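Local coordinates for protein decaprenyl diphosphate synthase (Rhodobacter capsulatus, PDB 3MZV) that probably condenses isopentenyl diphosphate with farnesyl diphosphate, using magnesium, to build the long all-trans polyprenyl diphosphate from which quinone side chains are made, at residues P10-M22 / P316-V328. Sequence-based numbering, arbitrary orientation.
Sequences PHDRLAQALAEDM and PLRQMLDDLADYV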
loop_
_atom_site.group_PDB
_atom_site.type_symbol
_atom_site.label_atom_id
_atom_site.label_comp_id
_atom_site.label_asym_id
_atom_site.label_seq_id
_atom_site.Cartn_x
_atom_site.Cartn_y
_atom_site.Cartn_z
ATOM N N PRO B 10 -21.124 -12.794 22.252
ATOM C CA PRO B 10 -20.767 -11.370 22.379
ATOM C C PRO B 10 -20.567 -10.666 21.045
ATOM O O PRO B 10 -21.109 -9.566 20.833
ATOM C CB PRO B 10 -19.455 -11.410 23.193
ATOM C CG PRO B 10 -19.632 -12.651 24.056
ATOM C CD PRO B 10 -20.273 -13.645 23.104
ATOM N N HIS B 11 -19.796 -11.295 20.161
ATOM C CA HIS B 11 -19.657 -10.828 18.799
ATOM C C HIS B 11 -21.030 -10.559 18.118
ATOM O O HIS B 11 -21.216 -9.538 17.468
ATOM C CB HIS B 11 -18.856 -11.827 17.960
ATOM C CG HIS B 11 -18.655 -11.379 16.546
ATOM N ND1 HIS B 11 -19.654 -11.448 15.595
ATOM C CD2 HIS B 11 -17.590 -10.810 15.930
ATOM C CE1 HIS B 11 -19.207 -10.959 14.449
ATOM N NE2 HIS B 11 -17.954 -10.576 14.626
ATOM N N ASP B 12 -21.971 -11.487 18.281
ATOM C CA ASP B 12 -23.318 -11.384 17.673
ATOM C C ASP B 12 -24.290 -10.344 18.309
ATOM O O ASP B 12 -25.066 -9.727 17.580
ATOM C CB ASP B 12 -23.967 -12.781 17.628
ATOM C CG ASP B 12 -23.065 -13.806 16.933
ATOM O OD1 ASP B 12 -22.647 -13.538 15.777
ATOM O OD2 ASP B 12 -22.727 -14.837 17.558
ATOM N N ARG B 13 -24.250 -10.159 19.637
ATOM C CA ARG B 13 -25.046 -9.098 20.316
ATOM C C ARG B 13 -24.595 -7.703 19.875
ATOM O O ARG B 13 -25.399 -6.810 19.570
ATOM C CB ARG B 13 -24.908 -9.185 21.840
ATOM C CG ARG B 13 -26.191 -9.486 22.612
ATOM C CD ARG B 13 -26.660 -8.310 23.511
ATOM N NE ARG B 13 -25.965 -8.277 24.812
ATOM C CZ ARG B 13 -25.992 -7.259 25.682
ATOM N NH1 ARG B 13 -26.680 -6.154 25.412
ATOM N NH2 ARG B 13 -25.313 -7.340 26.826
ATOM N N LEU B 14 -23.282 -7.538 19.867
ATOM C CA LEU B 14 -22.683 -6.322 19.430
ATOM C C LEU B 14 -23.048 -6.161 17.976
ATOM O O LEU B 14 -23.427 -5.082 17.557
ATOM C CB LEU B 14 -21.160 -6.409 19.634
ATOM C CG LEU B 14 -20.269 -5.206 19.375
ATOM C CD1 LEU B 14 -20.759 -3.902 19.980
ATOM C CD2 LEU B 14 -18.866 -5.574 19.893
ATOM N N ALA B 15 -22.942 -7.241 17.203
ATOM C CA ALA B 15 -23.261 -7.192 15.753
ATOM C C ALA B 15 -24.693 -6.795 15.498
ATOM O O ALA B 15 -24.957 -6.004 14.603
ATOM C CB ALA B 15 -22.974 -8.541 15.066
ATOM N N GLN B 16 -25.613 -7.277 16.324
ATOM C CA GLN B 16 -27.027 -6.961 16.139
ATOM C C GLN B 16 -27.339 -5.497 16.539
ATOM O O GLN B 16 -28.191 -4.855 15.918
ATOM C CB GLN B 16 -27.928 -7.997 16.869
ATOM C CG GLN B 16 -27.910 -9.407 16.170
ATOM C CD GLN B 16 -28.243 -10.620 17.089
ATOM O OE1 GLN B 16 -28.885 -10.480 18.139
ATOM N NE2 GLN B 16 -27.831 -11.830 16.658
ATOM N N ALA B 17 -26.628 -4.978 17.551
ATOM C CA ALA B 17 -26.785 -3.592 17.980
ATOM C C ALA B 17 -26.217 -2.649 16.934
ATOM O O ALA B 17 -26.686 -1.531 16.777
ATOM C CB ALA B 17 -26.092 -3.354 19.322
ATOM N N LEU B 18 -25.196 -3.090 16.218
ATOM C CA LEU B 18 -24.588 -2.249 15.176
ATOM C C LEU B 18 -25.060 -2.600 13.755
ATOM O O LEU B 18 -24.492 -2.115 12.773
ATOM C CB LEU B 18 -23.072 -2.387 15.264
ATOM C CG LEU B 18 -22.453 -1.926 16.593
ATOM C CD1 LEU B 18 -21.004 -2.270 16.585
ATOM C CD2 LEU B 18 -22.692 -0.405 16.721
ATOM N N ALA B 19 -26.100 -3.419 13.656
ATOM C CA ALA B 19 -26.581 -3.999 12.378
ATOM C C ALA B 19 -26.769 -2.972 11.309
ATOM O O ALA B 19 -26.299 -3.111 10.155
ATOM C CB ALA B 19 -27.921 -4.775 12.611
ATOM N N GLU B 20 -27.444 -1.898 11.679
ATOM C CA GLU B 20 -27.755 -0.873 10.711
ATOM C C GLU B 20 -26.515 -0.148 10.213
ATOM O O GLU B 20 -26.391 0.121 9.018
ATOM C CB GLU B 20 -28.713 0.100 11.326
ATOM C CG GLU B 20 -28.964 1.279 10.506
ATOM C CD GLU B 20 -30.273 1.934 10.838
ATOM O OE1 GLU B 20 -30.906 1.565 11.848
ATOM O OE2 GLU B 20 -30.676 2.805 10.052
ATOM N N ASP B 21 -25.606 0.190 11.138
ATOM C CA ASP B 21 -24.364 0.855 10.762
ATOM C C ASP B 21 -23.483 -0.073 9.922
ATOM O O ASP B 21 -22.800 0.374 9.008
ATOM C CB ASP B 21 -23.613 1.274 12.055
ATOM C CG ASP B 21 -24.181 2.580 12.677
ATOM O OD1 ASP B 21 -24.975 3.289 12.036
ATOM O OD2 ASP B 21 -23.820 2.908 13.811
ATOM N N MET B 22 -23.483 -1.356 10.261
ATOM C CA MET B 22 -22.587 -2.319 9.596
ATOM C C MET B 22 -23.106 -2.543 8.164
ATOM O O MET B 22 -22.309 -2.798 7.258
ATOM C CB MET B 22 -22.484 -3.645 10.363
ATOM C CG MET B 22 -21.338 -3.706 11.425
ATOM S SD MET B 22 -19.644 -3.374 10.817
ATOM C CE MET B 22 -19.668 -4.233 9.255
ATOM N N PRO B 316 -25.049 0.966 26.909
ATOM C CA PRO B 316 -25.068 -0.476 26.644
ATOM C C PRO B 316 -23.832 -0.957 25.851
ATOM O O PRO B 316 -23.430 -2.098 25.978
ATOM C CB PRO B 316 -26.354 -0.675 25.833
ATOM C CG PRO B 316 -27.202 0.565 26.104
ATOM C CD PRO B 316 -26.263 1.662 26.436
ATOM N N LEU B 317 -23.276 -0.090 25.007
ATOM C CA LEU B 317 -22.111 -0.459 24.222
ATOM C C LEU B 317 -20.878 -0.621 25.083
ATOM O O LEU B 317 -20.033 -1.438 24.762
ATOM C CB LEU B 317 -21.843 0.551 23.115
ATOM C CG LEU B 317 -22.812 0.541 21.921
ATOM C CD1 LEU B 317 -22.545 1.759 21.064
ATOM C CD2 LEU B 317 -22.712 -0.773 21.096
ATOM N N ARG B 318 -20.774 0.121 26.181
ATOM C CA ARG B 318 -19.659 -0.094 27.083
ATOM C C ARG B 318 -19.688 -1.528 27.631
ATOM O O ARG B 318 -18.672 -2.206 27.609
ATOM C CB ARG B 318 -19.629 0.902 28.228
ATOM C CG ARG B 318 -18.296 0.951 28.907
ATOM C CD ARG B 318 -18.273 1.861 30.071
ATOM N NE ARG B 318 -18.889 1.208 31.219
ATOM C CZ ARG B 318 -19.097 1.782 32.410
ATOM N NH1 ARG B 318 -18.749 3.042 32.649
ATOM N NH2 ARG B 318 -19.652 1.072 33.391
ATOM N N GLN B 319 -20.848 -1.988 28.078
ATOM C CA GLN B 319 -20.955 -3.343 28.599
ATOM C C GLN B 319 -20.669 -4.371 27.496
ATOM O O GLN B 319 -20.015 -5.353 27.746
ATOM C CB GLN B 319 -22.309 -3.581 29.275
ATOM C CG GLN B 319 -22.359 -4.822 30.157
ATOM C CD GLN B 319 -22.807 -6.059 29.391
ATOM O OE1 GLN B 319 -23.507 -5.949 28.384
ATOM N NE2 GLN B 319 -22.413 -7.242 29.866
ATOM N N MET B 320 -21.118 -4.124 26.271
ATOM C CA MET B 320 -20.856 -5.060 25.201
ATOM C C MET B 320 -19.339 -5.147 24.885
ATOM O O MET B 320 -18.840 -6.229 24.584
ATOM C CB MET B 320 -21.671 -4.718 23.941
ATOM C CG MET B 320 -23.154 -5.163 23.997
ATOM S SD MET B 320 -24.139 -4.695 22.504
ATOM C CE MET B 320 -24.897 -3.230 23.203
ATOM N N LEU B 321 -18.616 -4.031 24.979
ATOM C CA LEU B 321 -17.167 -4.037 24.804
ATOM C C LEU B 321 -16.463 -4.761 25.934
ATOM O O LEU B 321 -15.429 -5.385 25.715
ATOM C CB LEU B 321 -16.602 -2.603 24.669
ATOM C CG LEU B 321 -16.980 -1.879 23.369
ATOM C CD1 LEU B 321 -16.426 -0.429 23.401
ATOM C CD2 LEU B 321 -16.506 -2.601 22.122
ATOM N N ASP B 322 -17.016 -4.648 27.126
ATOM C CA ASP B 322 -16.555 -5.420 28.274
ATOM C C ASP B 322 -16.700 -6.935 27.980
ATOM O O ASP B 322 -15.707 -7.711 28.122
ATOM C CB ASP B 322 -17.322 -4.992 29.526
ATOM C CG ASP B 322 -16.634 -5.388 30.833
ATOM O OD1 ASP B 322 -16.548 -6.588 31.115
ATOM O OD2 ASP B 322 -16.234 -4.493 31.611
ATOM N N ASP B 323 -17.882 -7.354 27.530
ATOM C CA ASP B 323 -18.096 -8.767 27.195
ATOM C C ASP B 323 -17.181 -9.162 26.034
ATOM O O ASP B 323 -16.724 -10.299 25.942
ATOM C CB ASP B 323 -19.537 -9.067 26.768
ATOM C CG ASP B 323 -20.537 -8.974 27.893
ATOM O OD1 ASP B 323 -20.179 -9.130 29.059
ATOM O OD2 ASP B 323 -21.727 -8.759 27.583
ATOM N N LEU B 324 -16.925 -8.242 25.123
ATOM C CA LEU B 324 -16.077 -8.587 23.991
ATOM C C LEU B 324 -14.642 -8.938 24.472
ATOM O O LEU B 324 -13.978 -9.805 23.882
ATOM C CB LEU B 324 -16.059 -7.483 22.972
ATOM C CG LEU B 324 -15.274 -7.708 21.686
ATOM C CD1 LEU B 324 -15.844 -8.860 20.836
ATOM C CD2 LEU B 324 -15.232 -6.377 20.901
ATOM N N ALA B 325 -14.177 -8.298 25.536
ATOM C CA ALA B 325 -12.863 -8.633 26.068
ATOM C C ALA B 325 -12.838 -10.047 26.598
ATOM O O ALA B 325 -11.859 -10.759 26.350
ATOM C CB ALA B 325 -12.432 -7.649 27.148
ATOM N N ASP B 326 -13.915 -10.464 27.284
ATOM C CA ASP B 326 -14.060 -11.862 27.706
ATOM C C ASP B 326 -14.038 -12.781 26.476
ATOM O O ASP B 326 -13.285 -13.751 26.421
ATOM C CB ASP B 326 -15.359 -12.080 28.512
ATOM C CG ASP B 326 -15.253 -11.563 29.948
ATOM O OD1 ASP B 326 -14.129 -11.492 30.507
ATOM O OD2 ASP B 326 -16.290 -11.248 30.557
ATOM N N TYR B 327 -14.854 -12.445 25.490
ATOM C CA TYR B 327 -14.967 -13.196 24.238
ATOM C C TYR B 327 -13.625 -13.439 23.551
ATOM O O TYR B 327 -13.371 -14.560 23.191
ATOM C CB TYR B 327 -15.890 -12.474 23.260
ATOM C CG TYR B 327 -15.912 -13.044 21.850
ATOM C CD1 TYR B 327 -16.604 -14.219 21.556
ATOM C CD2 TYR B 327 -15.234 -12.403 20.827
ATOM C CE1 TYR B 327 -16.628 -14.727 20.245
ATOM C CE2 TYR B 327 -15.234 -12.909 19.529
ATOM C CZ TYR B 327 -15.938 -14.064 19.254
ATOM O OH TYR B 327 -15.915 -14.545 17.972
ATOM N N VAL B 328 -12.761 -12.436 23.476
ATOM C CA VAL B 328 -11.471 -12.566 22.773
ATOM C C VAL B 328 -10.631 -13.705 23.384
ATOM O O VAL B 328 -9.876 -14.357 22.651
ATOM C CB VAL B 328 -10.694 -11.219 22.736
ATOM C CG1 VAL B 328 -9.198 -11.456 22.460
ATOM C CG2 VAL B 328 -11.297 -10.273 21.685
HETATM O O HOH W 1 -20.414 -8.121 23.302
HETATM O O HOH W 2 -25.187 -4.002 26.949
#
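Pro10 lays the CB–CG side of its ring against Tyr327, CB standing 3.7 Å from the tyrosine CB, while a water donates to both Pro10 O and Met320 O and so bridges the two backbones. His11 follows with a CH-pi contact: its CB sits over the face of the Tyr327 ring, 4.3 Å from the centroid. Arg13, bent at chi2 and chi3, brings its guanidinium edge to Gln319, where NH2 makes a weak hydrogen bond to OE1 (2.8 Å, 119°). Met320 CG lies 3.9 Å above the guanidinium plane, and a second water accepts from Arg13 NH1 while donating to Gln319 OE1 and Pro316 O. Asp323 OD2 adds a long salt bridge to Arg13 NH2 and accepts a weak hydrogen bond from Gln319 NE2. In this mainly helical polyprenyl synthase fold, helices 11-17 and 316-328 pair the two ends of the chain, axes 9.7 Å apart and nearly antiparallel at 150°, and illustrate how an apolar seam closes such a pair with polar and water-mediated contacts beside it. Leu14 is buried in that seam. Its CG, anti to the backbone N (chi1 -174°), carries the fork up to helix 316-328, where CD1 meets Leu317 CD2 at 3.9 Å and CD2 meets Leu324 CD2. Met320 runs past, SD 3.8 Å from Leu14 CA, and turns at chi3 to set CE near Ala17 CB. With an alanine in place of Met320, a gap would probably open against the Leu14 backbone and Ala17 CB, and the Arg13 guanidinium would lose the chain over one face. At the break before helix 19-32, Leu18, its N-cap, brings CD2 to 4.4 Å from Leu317 CD2.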